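Peptide ABC transporter, peptide-binding protein (Thermus thermophilus, PDB 2D5W) binds oligopeptides such as a pentapeptide and probably serves as the solute-binding component of a peptide ABC transporter. Local coordinates at residues A144-P152 with S470-L478. Numbering follows the deposited sequence.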
loop_
_atom_site.group_PDB
_atom_site.type_symbol
_atom_site.label_atom_id
_atom_site.label_comp_id
_atom_site.label_asym_id
_atom_site.label_seq_id
_atom_site.Cartn_x
_atom_site.Cartn_y
_atom_site.Cartn_z
ATOM N N ALA A 144 23.530 1.997 2.711
ATOM C CA ALA A 144 22.424 2.813 3.185
ATOM C C ALA A 144 21.755 3.544 2.028
ATOM O O ALA A 144 22.424 3.960 1.076
ATOM C CB ALA A 144 22.925 3.819 4.213
ATOM N N TYR A 145 20.435 3.686 2.115
ATOM C CA TYR A 145 19.655 4.391 1.104
ATOM C C TYR A 145 19.214 5.723 1.701
ATOM O O TYR A 145 19.130 5.868 2.921
ATOM C CB TYR A 145 18.428 3.580 0.682
ATOM C CG TYR A 145 18.725 2.367 -0.179
ATOM C CD1 TYR A 145 17.687 1.589 -0.694
ATOM C CD2 TYR A 145 20.037 1.996 -0.485
ATOM C CE1 TYR A 145 17.947 0.477 -1.490
ATOM C CE2 TYR A 145 20.304 0.884 -1.277
ATOM C CZ TYR A 145 19.259 0.130 -1.776
ATOM O OH TYR A 145 19.541 -0.968 -2.558
ATOM N N TYR A 146 18.912 6.687 0.838
ATOM C CA TYR A 146 18.532 8.022 1.279
ATOM C C TYR A 146 17.322 8.103 2.200
ATOM O O TYR A 146 17.186 9.062 2.958
ATOM C CB TYR A 146 18.299 8.922 0.059
ATOM C CG TYR A 146 16.950 8.747 -0.608
ATOM C CD1 TYR A 146 15.890 9.603 -0.309
ATOM C CD2 TYR A 146 16.730 7.722 -1.527
ATOM C CE1 TYR A 146 14.643 9.442 -0.909
ATOM C CE2 TYR A 146 15.485 7.552 -2.131
ATOM C CZ TYR A 146 14.451 8.415 -1.816
ATOM O OH TYR A 146 13.212 8.246 -2.395
ATOM N N TYR A 147 16.455 7.096 2.142
ATOM C CA TYR A 147 15.234 7.093 2.943
ATOM C C TYR A 147 15.226 6.207 4.184
ATOM O O TYR A 147 14.191 6.073 4.835
ATOM C CB TYR A 147 14.048 6.701 2.054
ATOM C CG TYR A 147 14.163 5.342 1.375
ATOM C CD1 TYR A 147 14.403 4.179 2.110
ATOM C CD2 TYR A 147 13.958 5.215 0.003
ATOM C CE1 TYR A 147 14.426 2.926 1.496
ATOM C CE2 TYR A 147 13.976 3.968 -0.620
ATOM C CZ TYR A 147 14.209 2.828 0.131
ATOM O OH TYR A 147 14.206 1.592 -0.470
ATOM N N ASP A 148 16.361 5.614 4.533
ATOM C CA ASP A 148 16.395 4.711 5.680
ATOM C C ASP A 148 16.007 5.294 7.041
ATOM O O ASP A 148 15.580 4.549 7.927
ATOM C CB ASP A 148 17.761 4.027 5.752
ATOM C CG ASP A 148 17.952 2.992 4.649
ATOM O OD1 ASP A 148 19.110 2.629 4.363
ATOM O OD2 ASP A 148 16.940 2.529 4.073
ATOM N N THR A 149 16.134 6.606 7.215
ATOM C CA THR A 149 15.762 7.217 8.491
ATOM C C THR A 149 14.305 7.673 8.504
ATOM O O THR A 149 13.809 8.133 9.532
ATOM C CB THR A 149 16.645 8.439 8.834
ATOM O OG1 THR A 149 16.466 9.457 7.843
ATOM C CG2 THR A 149 18.112 8.040 8.904
ATOM N N TYR A 150 13.625 7.542 7.367
ATOM C CA TYR A 150 12.224 7.954 7.251
ATOM C C TYR A 150 11.278 7.039 8.031
ATOM O O TYR A 150 11.218 5.836 7.780
ATOM C CB TYR A 150 11.779 7.957 5.786
ATOM C CG TYR A 150 12.469 8.946 4.864
ATOM C CD1 TYR A 150 12.059 9.063 3.537
ATOM C CD2 TYR A 150 13.531 9.744 5.300
ATOM C CE1 TYR A 150 12.680 9.943 2.663
ATOM C CE2 TYR A 150 14.164 10.636 4.424
ATOM C CZ TYR A 150 13.729 10.725 3.108
ATOM O OH TYR A 150 14.330 11.592 2.223
ATOM N N GLY A 151 10.528 7.615 8.964
ATOM C CA GLY A 151 9.591 6.825 9.743
ATOM C C GLY A 151 8.329 6.504 8.959
ATOM O O GLY A 151 8.113 7.053 7.881
ATOM N N PRO A 152 7.456 5.636 9.485
ATOM C CA PRO A 152 7.616 4.959 10.775
ATOM C C PRO A 152 8.618 3.810 10.774
ATOM O O PRO A 152 8.908 3.210 9.734
ATOM C CB PRO A 152 6.202 4.483 11.083
ATOM C CG PRO A 152 5.663 4.171 9.720
ATOM C CD PRO A 152 6.129 5.357 8.906
ATOM N N SER A 470 1.688 5.224 -1.764
ATOM C CA SER A 470 3.107 5.204 -1.433
ATOM C C SER A 470 3.527 6.101 -0.283
ATOM O O SER A 470 2.850 7.074 0.054
ATOM C CB SER A 470 3.931 5.597 -2.663
ATOM O OG SER A 470 3.695 4.729 -3.757
ATOM N N ASN A 471 4.656 5.747 0.324
ATOM C CA ASN A 471 5.240 6.556 1.384
ATOM C C ASN A 471 6.429 7.275 0.735
ATOM O O ASN A 471 6.606 7.212 -0.489
ATOM C CB ASN A 471 5.699 5.694 2.570
ATOM C CG ASN A 471 6.635 4.580 2.162
ATOM O OD1 ASN A 471 7.395 4.708 1.207
ATOM N ND2 ASN A 471 6.595 3.476 2.900
ATOM N N LEU A 472 7.242 7.955 1.536
ATOM C CA LEU A 472 8.385 8.691 1.006
ATOM C C LEU A 472 9.617 7.844 0.696
ATOM O O LEU A 472 10.636 8.367 0.247
ATOM C CB LEU A 472 8.759 9.825 1.964
ATOM C CG LEU A 472 7.850 11.051 1.855
ATOM C CD1 LEU A 472 8.054 11.966 3.051
ATOM C CD2 LEU A 472 8.144 11.783 0.552
ATOM N N GLN A 473 9.533 6.541 0.933
ATOM C CA GLN A 473 10.659 5.664 0.639
ATOM C C GLN A 473 10.558 5.178 -0.803
ATOM O O GLN A 473 10.434 3.983 -1.069
ATOM C CB GLN A 473 10.674 4.484 1.607
ATOM C CG GLN A 473 10.775 4.903 3.068
ATOM C CD GLN A 473 11.082 3.740 3.985
ATOM O OE1 GLN A 473 10.468 2.679 3.886
ATOM N NE2 GLN A 473 12.031 3.936 4.893
ATOM N N GLU A 474 10.617 6.127 -1.732
ATOM C CA GLU A 474 10.515 5.820 -3.155
ATOM C C GLU A 474 11.827 5.290 -3.726
ATOM O O GLU A 474 12.868 5.942 -3.633
ATOM C CB GLU A 474 10.079 7.071 -3.921
ATOM C CG GLU A 474 9.900 6.868 -5.427
ATOM C CD GLU A 474 8.860 5.808 -5.767
ATOM O OE1 GLU A 474 7.715 5.914 -5.274
ATOM O OE2 GLU A 474 9.185 4.872 -6.532
ATOM N N ASP A 475 11.767 4.102 -4.318
ATOM C CA ASP A 475 12.945 3.473 -4.907
ATOM C C ASP A 475 12.668 2.913 -6.300
ATOM O O ASP A 475 13.542 2.290 -6.905
ATOM C CB ASP A 475 13.447 2.340 -4.007
ATOM C CG ASP A 475 12.323 1.467 -3.489
ATOM O OD1 ASP A 475 11.332 1.272 -4.221
ATOM O OD2 ASP A 475 12.431 0.968 -2.351
ATOM N N GLY A 476 11.457 3.132 -6.804
ATOM C CA GLY A 476 11.097 2.619 -8.115
ATOM C C GLY A 476 11.003 1.101 -8.135
ATOM O O GLY A 476 10.889 0.497 -9.203
ATOM N N SER A 477 11.027 0.477 -6.957
ATOM C CA SER A 477 10.969 -0.982 -6.871
ATOM C C SER A 477 9.714 -1.609 -7.477
ATOM O O SER A 477 9.718 -2.791 -7.805
ATOM C CB SER A 477 11.140 -1.447 -5.419
ATOM O OG SER A 477 10.087 -0.994 -4.596
ATOM N N LEU A 478 8.644 -0.834 -7.623
ATOM C CA LEU A 478 7.426 -1.359 -8.240
ATOM C C LEU A 478 7.712 -1.775 -9.679
ATOM O O LEU A 478 6.997 -2.598 -10.253
ATOM C CB LEU A 478 6.320 -0.296 -8.261
ATOM C CG LEU A 478 5.570 -0.003 -6.961
ATOM C CD1 LEU A 478 4.568 1.116 -7.199
ATOM C CD2 LEU A 478 4.856 -1.261 -6.483
HETATM O O HOH W 1 11.050 9.954 -1.842
#
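The backbone O of Tyr147 is gripped from two sides: Gln473 NE2 donates to it across the contact at 3.0 Å (N-H...O angle 154°), while Tyr150 N, closing the type I turn from Tyr147 to Tyr150, comes from the opposite face of the carbonyl plane. Gln473 NE2 lies well above that plane rather than on a lone pair. To reach this oxygen, the Gln473 side chain runs across one face of the Tyr147 ring, crossing it at about a right angle, and its CB makes a CH-pi contact 3.6 Å from the ring centroid. Tyr145 CB lies against the other face, so the ring is sandwiched. With CG of Tyr147 set between its backbone N and carbonyl carbon (chi1 58°), the ring projects over Gln473 and its OH donates to Asp475 OD2 at 2.7 Å, on the anti lone pair. The other carboxylate oxygen, OD1, is held by Ser477 N in an Asx turn and by Ser477 OG, which helps to fix the rotation of the carboxylate. A phenylalanine in place of Tyr147 would probably leave Asp475 OD2 without this donor. Alongside, Tyr146 OH donates in the carbonyl plane to a lone pair of Glu474 O, 2.6 Å away, and a water links the same hydroxyl to Leu472 O. Tyr150 adds apolar contact, its CD1 3.7 Å from Leu472 CB. The principle illustrated is that two irregular loops can interlock through aromatic side chains whose hydroxyls donate to a carbonyl and a carboxylate on the opposing loop. One loop follows strand 136-141 and precedes helix 159-173; the other leaves strand 463-469, its Ser470 OG hydrogen-bonded to the bound peptide, while helix 524-541 packs on Tyr146 and Glu474 and strand 45-47 touches Leu472 and Pro152.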